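Local coordinates for Old Yellow Enzyme (Pichia, PDB 6AGZ), which is an FMN-dependent flavoprotein oxidoreductase that probably catalyses the asymmetric reduction of the carbon-carbon double bond of enone compounds, at residues A[367-370]-A[376-379]. Sequence-based numbering, arbitrary orientation.
Sequences RSRF and NDGY. With FMN (flavin mononucleotide), chain C.
Arg369 reaches over Gly378 to form a salt bridge with Asp377. Its NH2 donates to Asp377 OD1 at 2.7 Å, with an N-H...O angle of 157°. The oxygen lies near the guanidinium plane, but the nitrogen meets it from above the carboxylate plane. The two planes are 71° apart, and one bond forms instead of a flat two-pronged pair. Gly378 CA lies over one guanidinium face, 3.5 Å from Arg369 CZ. Bends at chi2 (123°) and chi3 fold the arginine chain across this glycine. Gly378 has a positive phi, which favours glycine.

Both charged groups have second partners. Arg369 NH1 pairs with Asp366, and Asp377 OD2 is hydrogen-bonded to Ser392. Arg36 ties the backbones together by bonding the carbonyl oxygens of Arg369, Phe370 and Gly378.

On the flavin side, Phe370 CD2 is 3.5 Å from FMN C7M. Arg367 NH2 lies 4.0 Å from FMN C8M, and Phe370 CE2 sits over one face of the Arg367 guanidinium. The salt bridge closes a turn of the loop that follows helix 352-358, beyond the last barrel strand, 338-341. Arg367 and Phe370 of the same loop line the dimethylbenzene end of FMN, in the TIM-barrel flavin site of the Old Yellow Enzyme family.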
ATOM      1  N   ARG A 367      11.336  11.600 -30.645  1.00 18.68           N
ATOM      2  CA  ARG A 367      10.171  12.167 -29.973  1.00 19.20           C
ATOM      3  C   ARG A 367       9.516  13.267 -30.800  1.00 19.30           C
ATOM      4  O   ARG A 367       8.295  13.454 -30.724  1.00 19.94           O
ATOM      5  CB  ARG A 367      10.578  12.697 -28.594  1.00 21.55           C
ATOM      6  CG  ARG A 367       9.590  13.673 -27.972  1.00 24.22           C
ATOM      7  CD  ARG A 367       9.890  13.925 -26.503  1.00 26.91           C
ATOM      8  NE  ARG A 367       9.587  12.758 -25.680  1.00 29.23           N
ATOM      9  CZ  ARG A 367       8.364  12.428 -25.276  1.00 29.09           C
ATOM     10  NH1 ARG A 367       7.324  13.176 -25.618  1.00 28.97           N
ATOM     11  NH2 ARG A 367       8.181  11.348 -24.529  1.00 27.86           N
ATOM     12  N   SER A 368      10.297  13.984 -31.612  1.00 18.78           N
ATOM     13  CA  SER A 368       9.752  15.097 -32.383  1.00 18.97           C
ATOM     14  C   SER A 368       8.685  14.658 -33.377  1.00 19.65           C
ATOM     15  O   SER A 368       7.934  15.505 -33.874  1.00 21.37           O
ATOM     16  CB  SER A 368      10.876  15.823 -33.126  1.00 18.04           C
ATOM     17  OG  SER A 368      11.354  15.048 -34.210  1.00 16.15           O
ATOM     18  N   ARG A 369       8.594  13.361 -33.677  1.00 19.24           N
ATOM     19  CA  ARG A 369       7.597  12.843 -34.607  1.00 18.35           C
ATOM     20  C   ARG A 369       6.630  11.874 -33.934  1.00 16.00           C
ATOM     21  O   ARG A 369       5.925  11.129 -34.622  1.00 13.75           O
ATOM     22  CB  ARG A 369       8.276  12.182 -35.808  1.00 20.19           C
ATOM     23  CG  ARG A 369       8.687  13.171 -36.891  1.00 23.79           C
ATOM     24  CD  ARG A 369      10.173  13.105 -37.201  1.00 26.48           C
ATOM     25  NE  ARG A 369      10.443  12.478 -38.492  1.00 27.57           N
ATOM     26  CZ  ARG A 369      11.252  11.438 -38.666  1.00 28.02           C
ATOM     27  NH1 ARG A 369      11.881  10.901 -37.631  1.00 29.21           N
ATOM     28  NH2 ARG A 369      11.434  10.936 -39.880  1.00 28.67           N
ATOM     29  N   PHE A 370       6.582  11.872 -32.600  1.00 15.65           N
ATOM     30  CA  PHE A 370       5.590  11.068 -31.891  1.00 16.83           C
ATOM     31  C   PHE A 370       4.176  11.472 -32.287  1.00 18.34           C
ATOM     32  O   PHE A 370       3.327  10.617 -32.570  1.00 16.92           O
ATOM     33  CB  PHE A 370       5.770  11.212 -30.379  1.00 16.43           C
ATOM     34  CG  PHE A 370       6.921  10.425 -29.814  1.00 15.26           C
ATOM     35  CD1 PHE A 370       7.618   9.519 -30.595  1.00 15.55           C
ATOM     36  CD2 PHE A 370       7.291  10.583 -28.487  1.00 14.59           C
ATOM     37  CE1 PHE A 370       8.673   8.794 -30.066  1.00 15.71           C
ATOM     38  CE2 PHE A 370       8.341   9.861 -27.953  1.00 15.19           C
ATOM     39  CZ  PHE A 370       9.033   8.966 -28.742  1.00 14.45           C
ATOM     40  N   ASN A 376       3.006  10.057 -42.322  1.00 19.31           N
ATOM     41  CA  ASN A 376       3.835   8.860 -42.270  1.00 19.66           C
ATOM     42  C   ASN A 376       5.274   9.158 -41.875  1.00 17.90           C
ATOM     43  O   ASN A 376       6.012   8.223 -41.543  1.00 17.20           O
ATOM     44  CB  ASN A 376       3.825   8.143 -43.622  1.00 21.67           C
ATOM     45  CG  ASN A 376       2.474   7.554 -43.962  1.00 24.10           C
ATOM     46  OD1 ASN A 376       1.640   7.342 -43.083  1.00 23.91           O
ATOM     47  ND2 ASN A 376       2.252   7.279 -45.241  1.00 24.89           N
ATOM     48  N   ASP A 377       5.689  10.422 -41.915  1.00 17.22           N
ATOM     49  CA  ASP A 377       7.050  10.782 -41.540  1.00 19.63           C
ATOM     50  C   ASP A 377       7.288  10.481 -40.066  1.00 18.67           C
ATOM     51  O   ASP A 377       6.541  10.939 -39.197  1.00 18.91           O
ATOM     52  CB  ASP A 377       7.303  12.260 -41.834  1.00 23.23           C
ATOM     53  CG  ASP A 377       8.747  12.659 -41.609  1.00 25.57           C
ATOM     54  OD1 ASP A 377       9.624  11.772 -41.650  1.00 26.68           O
ATOM     55  OD2 ASP A 377       9.005  13.862 -41.394  1.00 27.47           O
ATOM     56  N   GLY A 378       8.336   9.708 -39.788  1.00 17.90           N
ATOM     57  CA  GLY A 378       8.577   9.237 -38.440  1.00 15.42           C
ATOM     58  C   GLY A 378       7.566   8.236 -37.936  1.00 16.15           C
ATOM     59  O   GLY A 378       7.568   7.918 -36.742  1.00 16.43           O
ATOM     60  N   TYR A 379       6.697   7.734 -38.810  1.00 17.12           N
ATOM     61  CA  TYR A 379       5.679   6.752 -38.467  1.00 17.31           C
ATOM     62  C   TYR A 379       5.861   5.450 -39.231  1.00 17.36           C
ATOM     63  O   TYR A 379       5.870   4.373 -38.623  1.00 16.12           O
ATOM     64  CB  TYR A 379       4.282   7.340 -38.733  1.00 16.30           C
ATOM     65  CG  TYR A 379       3.133   6.496 -38.229  1.00 17.10           C
ATOM     66  CD1 TYR A 379       2.778   6.504 -36.886  1.00 17.16           C
ATOM     67  CD2 TYR A 379       2.392   5.708 -39.098  1.00 17.35           C
ATOM     68  CE1 TYR A 379       1.725   5.740 -36.421  1.00 17.21           C
ATOM     69  CE2 TYR A 379       1.335   4.942 -38.642  1.00 17.57           C
ATOM     70  CZ  TYR A 379       1.007   4.961 -37.304  1.00 18.44           C
ATOM     71  OH  TYR A 379      -0.042   4.200 -36.846  1.00 18.07           O
TER
HETATM   72  N1  FMN C 501       0.130   5.245 -22.365  1.00 14.92           N
HETATM   73  C2  FMN C 501      -1.221   4.955 -22.330  1.00 15.35           C
HETATM   74  O2  FMN C 501      -1.688   4.315 -21.388  1.00 14.37           O
HETATM   75  N3  FMN C 501      -2.051   5.382 -23.345  1.00 15.65           N
HETATM   76  C4  FMN C 501      -1.531   6.100 -24.401  1.00 17.33           C
HETATM   77  O4  FMN C 501      -2.264   6.484 -25.311  1.00 20.38           O
HETATM   78  C4A FMN C 501      -0.174   6.392 -24.438  1.00 16.41           C
HETATM   79  N5  FMN C 501       0.341   7.109 -25.493  1.00 17.72           N
HETATM   80  C5A FMN C 501       1.687   7.399 -25.540  1.00 18.81           C
HETATM   81  C6  FMN C 501       2.199   8.124 -26.608  1.00 20.06           C
HETATM   82  C7  FMN C 501       3.554   8.423 -26.663  1.00 21.96           C
HETATM   83  C7M FMN C 501       4.105   9.202 -27.818  1.00 22.69           C
HETATM   84  C8  FMN C 501       4.399   7.998 -25.646  1.00 21.07           C
HETATM   85  C8M FMN C 501       5.863   8.320 -25.703  1.00 22.50           C
HETATM   86  C9  FMN C 501       3.886   7.276 -24.577  1.00 19.48           C
HETATM   87  C9A FMN C 501       2.529   6.972 -24.520  1.00 17.80           C
HETATM   88  N10 FMN C 501       2.013   6.253 -23.456  1.00 16.58           N
HETATM   89  C10 FMN C 501       0.661   5.964 -23.416  1.00 15.61           C
HETATM   90  C1' FMN C 501       2.919   5.778 -22.356  1.00 16.76           C
HETATM   91  C2' FMN C 501       3.537   4.451 -22.806  1.00 17.21           C
HETATM   92  O2' FMN C 501       2.511   3.500 -22.989  1.00 17.43           O
HETATM   93  C3' FMN C 501       4.581   3.909 -21.832  1.00 17.00           C
HETATM   94  O3' FMN C 501       3.978   3.609 -20.594  1.00 16.74           O
HETATM   95  C4' FMN C 501       5.718   4.907 -21.634  1.00 17.18           C
HETATM   96  O4' FMN C 501       6.152   5.385 -22.887  1.00 15.28           O
HETATM   97  C5' FMN C 501       6.906   4.278 -20.916  1.00 17.70           C
HETATM   98  O5' FMN C 501       7.325   3.128 -21.616  1.00 19.55           O
HETATM   99  P   FMN C 501       8.716   3.137 -22.427  1.00 18.30           P
HETATM  100  O1P FMN C 501       9.820   3.597 -21.505  1.00 21.30           O
HETATM  101  O2P FMN C 501       9.027   1.747 -22.928  1.00 19.09           O
HETATM  102  O3P FMN C 501       8.595   4.080 -23.599  1.00 16.81           O